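Local coordinates for protein bifunctional endomannanase/endoglucanase (Caldanaerobius polysaccharolyticus, PDB 3W0K) that probably hydrolyses beta-linked polysaccharides such as mannan and cellulose, as a bifunctional glycoside hydrolase of family 5 built on a beta/alpha barrel, at residues R40-Y45 with S289-K294. Residues are numbered along the deposited sequence; the frame is centred on the assembly and turned at random.
Sequences RIPVDY and SLWNFK
P42 and R40 both meet the six-membered end of the W291 indole, one through a ring carbon and the other through a guanidinium nitrogen. CG of P42 lies 3.8 Å from CH2 of W291, an apolar touch that comes in obliquely to the indole. NH1 of R40 stands 4.1 Å from CZ3 of W291, edge against edge and near both planes at the point of approach. The planes are 59° apart, and because NH1 comes to the edge rather than over a face, this is neither a stack nor a cation-pi pair. With CG anti to the backbone N (chi1 178°), the W291 ring reaches across so that its far end comes nearer than the start of the side chain would suggest. Deeper down, CB of R40 and OG of S289 are a loose 4.5 Å apart.

The arginine is held mainly by neighbours on or just beyond other strands of the barrel. Its extended chain delivers NE to a salt bridge with D133 and NH1 to one with E258; NH1 also bonds to N7, and NH2 to N136. Together these bonds fix the guanidinium's rotation, while the two carboxylates probably offset its buried charge. W291 also rests against E258 and Y198, and a bound Tris molecule, probably from the crystallisation liquor, comes within about 3 Å of its side chain (nearest atoms), consistent with a sugar-binding pocket at the C-terminal ends of the barrel strands, where family 5 enzymes carry their active site. Strand 4-7 separates strands 38-44 and 287-290 in the closed parallel sheet, and its N7 touches P42, S289 and W291, bridging the second and eighth strands of the TIM barrel.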
loop_
_atom_site.group_PDB
_atom_site.type_symbol
_atom_site.label_atom_id
_atom_site.label_comp_id
_atom_site.label_asym_id
_atom_site.label_seq_id
_atom_site.Cartn_x
_atom_site.Cartn_y
_atom_site.Cartn_z
ATOM N N ARG A 40 0.010 -4.805 5.762
ATOM C CA ARG A 40 0.768 -4.724 4.521
ATOM C C ARG A 40 2.184 -4.338 4.924
ATOM O O ARG A 40 2.382 -3.434 5.739
ATOM C CB ARG A 40 0.179 -3.688 3.561
ATOM C CG ARG A 40 0.968 -3.544 2.252
ATOM C CD ARG A 40 0.181 -2.731 1.247
ATOM N NE ARG A 40 0.867 -2.540 -0.035
ATOM C CZ ARG A 40 1.543 -1.446 -0.375
ATOM N NH1 ARG A 40 1.662 -0.442 0.478
ATOM N NH2 ARG A 40 1.976 -1.296 -1.625
ATOM N N ILE A 41 3.161 -5.056 4.380
ATOM C CA ILE A 41 4.560 -4.814 4.697
ATOM C C ILE A 41 5.351 -4.404 3.453
ATOM O O ILE A 41 5.821 -5.260 2.701
ATOM C CB ILE A 41 5.213 -6.081 5.315
ATOM C CG1 ILE A 41 4.403 -6.573 6.521
ATOM C CG2 ILE A 41 6.646 -5.782 5.751
ATOM C CD1 ILE A 41 4.441 -5.641 7.711
ATOM N N PRO A 42 5.461 -3.091 3.192
ATOM C CA PRO A 42 6.206 -2.587 2.028
ATOM C C PRO A 42 7.699 -2.620 2.357
ATOM O O PRO A 42 8.136 -1.983 3.314
ATOM C CB PRO A 42 5.680 -1.159 1.882
ATOM C CG PRO A 42 5.387 -0.763 3.306
ATOM C CD PRO A 42 4.728 -2.002 3.865
ATOM N N VAL A 43 8.478 -3.359 1.571
ATOM C CA VAL A 43 9.908 -3.488 1.846
ATOM C C VAL A 43 10.859 -2.966 0.768
ATOM O O VAL A 43 10.484 -2.812 -0.393
ATOM C CB VAL A 43 10.287 -4.957 2.199
ATOM C CG1 VAL A 43 9.387 -5.480 3.315
ATOM C CG2 VAL A 43 10.187 -5.858 0.973
ATOM N N ASP A 44 12.097 -2.710 1.189
ATOM C CA ASP A 44 13.176 -2.206 0.337
ATOM C C ASP A 44 14.108 -3.394 0.064
ATOM O O ASP A 44 14.719 -3.928 0.990
ATOM C CB ASP A 44 13.918 -1.101 1.111
ATOM C CG ASP A 44 14.972 -0.380 0.287
ATOM O OD1 ASP A 44 15.518 -0.951 -0.678
ATOM O OD2 ASP A 44 15.273 0.779 0.636
ATOM N N TYR A 45 14.224 -3.796 -1.202
ATOM C CA TYR A 45 15.068 -4.938 -1.567
ATOM C C TYR A 45 16.544 -4.773 -1.204
ATOM O O TYR A 45 17.281 -5.758 -1.146
ATOM C CB TYR A 45 14.921 -5.281 -3.060
ATOM C CG TYR A 45 15.761 -4.443 -4.000
ATOM C CD1 TYR A 45 16.991 -4.909 -4.462
ATOM C CD2 TYR A 45 15.330 -3.193 -4.432
ATOM C CE1 TYR A 45 17.777 -4.150 -5.328
ATOM C CE2 TYR A 45 16.105 -2.424 -5.303
ATOM C CZ TYR A 45 17.327 -2.911 -5.744
ATOM O OH TYR A 45 18.104 -2.165 -6.601
ATOM N N SER A 289 -6.531 -0.295 4.089
ATOM C CA SER A 289 -5.380 -0.325 4.985
ATOM C C SER A 289 -4.764 1.070 5.104
ATOM O O SER A 289 -4.309 1.638 4.111
ATOM C CB SER A 289 -4.342 -1.316 4.446
ATOM O OG SER A 289 -3.244 -1.459 5.327
ATOM N N LEU A 290 -4.768 1.619 6.316
ATOM C CA LEU A 290 -4.216 2.951 6.570
ATOM C C LEU A 290 -2.692 2.906 6.423
ATOM O O LEU A 290 -2.060 1.905 6.780
ATOM C CB LEU A 290 -4.610 3.420 7.977
ATOM C CG LEU A 290 -4.613 4.928 8.238
ATOM C CD1 LEU A 290 -5.714 5.605 7.432
ATOM C CD2 LEU A 290 -4.816 5.187 9.718
ATOM N N TRP A 291 -2.103 3.981 5.905
ATOM C CA TRP A 291 -0.654 4.010 5.694
ATOM C C TRP A 291 0.192 3.818 6.956
ATOM O O TRP A 291 1.210 3.133 6.914
ATOM C CB TRP A 291 -0.228 5.268 4.929
ATOM C CG TRP A 291 1.262 5.357 4.744
ATOM C CD1 TRP A 291 2.075 6.372 5.151
ATOM C CD2 TRP A 291 2.120 4.365 4.158
ATOM N NE1 TRP A 291 3.389 6.075 4.864
ATOM C CE2 TRP A 291 3.442 4.848 4.255
ATOM C CE3 TRP A 291 1.899 3.113 3.566
ATOM C CZ2 TRP A 291 4.542 4.123 3.782
ATOM C CZ3 TRP A 291 2.996 2.390 3.096
ATOM C CH2 TRP A 291 4.299 2.900 3.208
ATOM N N ASN A 292 -0.205 4.436 8.065
ATOM C CA ASN A 292 0.538 4.275 9.320
ATOM C C ASN A 292 -0.398 3.820 10.432
ATOM O O ASN A 292 -1.619 3.998 10.345
ATOM C CB ASN A 292 1.140 5.603 9.815
ATOM C CG ASN A 292 2.274 6.126 8.960
ATOM O OD1 ASN A 292 2.501 7.333 8.917
ATOM N ND2 ASN A 292 3.032 5.233 8.337
ATOM N N PHE A 293 0.182 3.189 11.451
ATOM C CA PHE A 293 -0.554 2.809 12.651
ATOM C C PHE A 293 -0.072 3.940 13.564
ATOM O O PHE A 293 -0.855 4.778 14.007
ATOM C CB PHE A 293 -0.114 1.447 13.189
ATOM C CG PHE A 293 -0.706 1.118 14.525
ATOM C CD1 PHE A 293 -2.075 0.924 14.660
ATOM C CD2 PHE A 293 0.098 1.063 15.661
ATOM C CE1 PHE A 293 -2.641 0.683 15.912
ATOM C CE2 PHE A 293 -0.456 0.823 16.918
ATOM C CZ PHE A 293 -1.831 0.634 17.041
ATOM N N LYS A 294 1.236 3.965 13.815
ATOM C CA LYS A 294 1.866 5.037 14.577
ATOM C C LYS A 294 2.532 5.881 13.496
ATOM O O LYS A 294 3.061 5.338 12.522
ATOM C CB LYS A 294 2.922 4.497 15.546
ATOM C CG LYS A 294 2.346 3.967 16.843
ATOM C CD LYS A 294 3.425 3.399 17.744
ATOM C CE LYS A 294 3.966 2.093 17.200
ATOM N NZ LYS A 294 4.995 1.520 18.110
#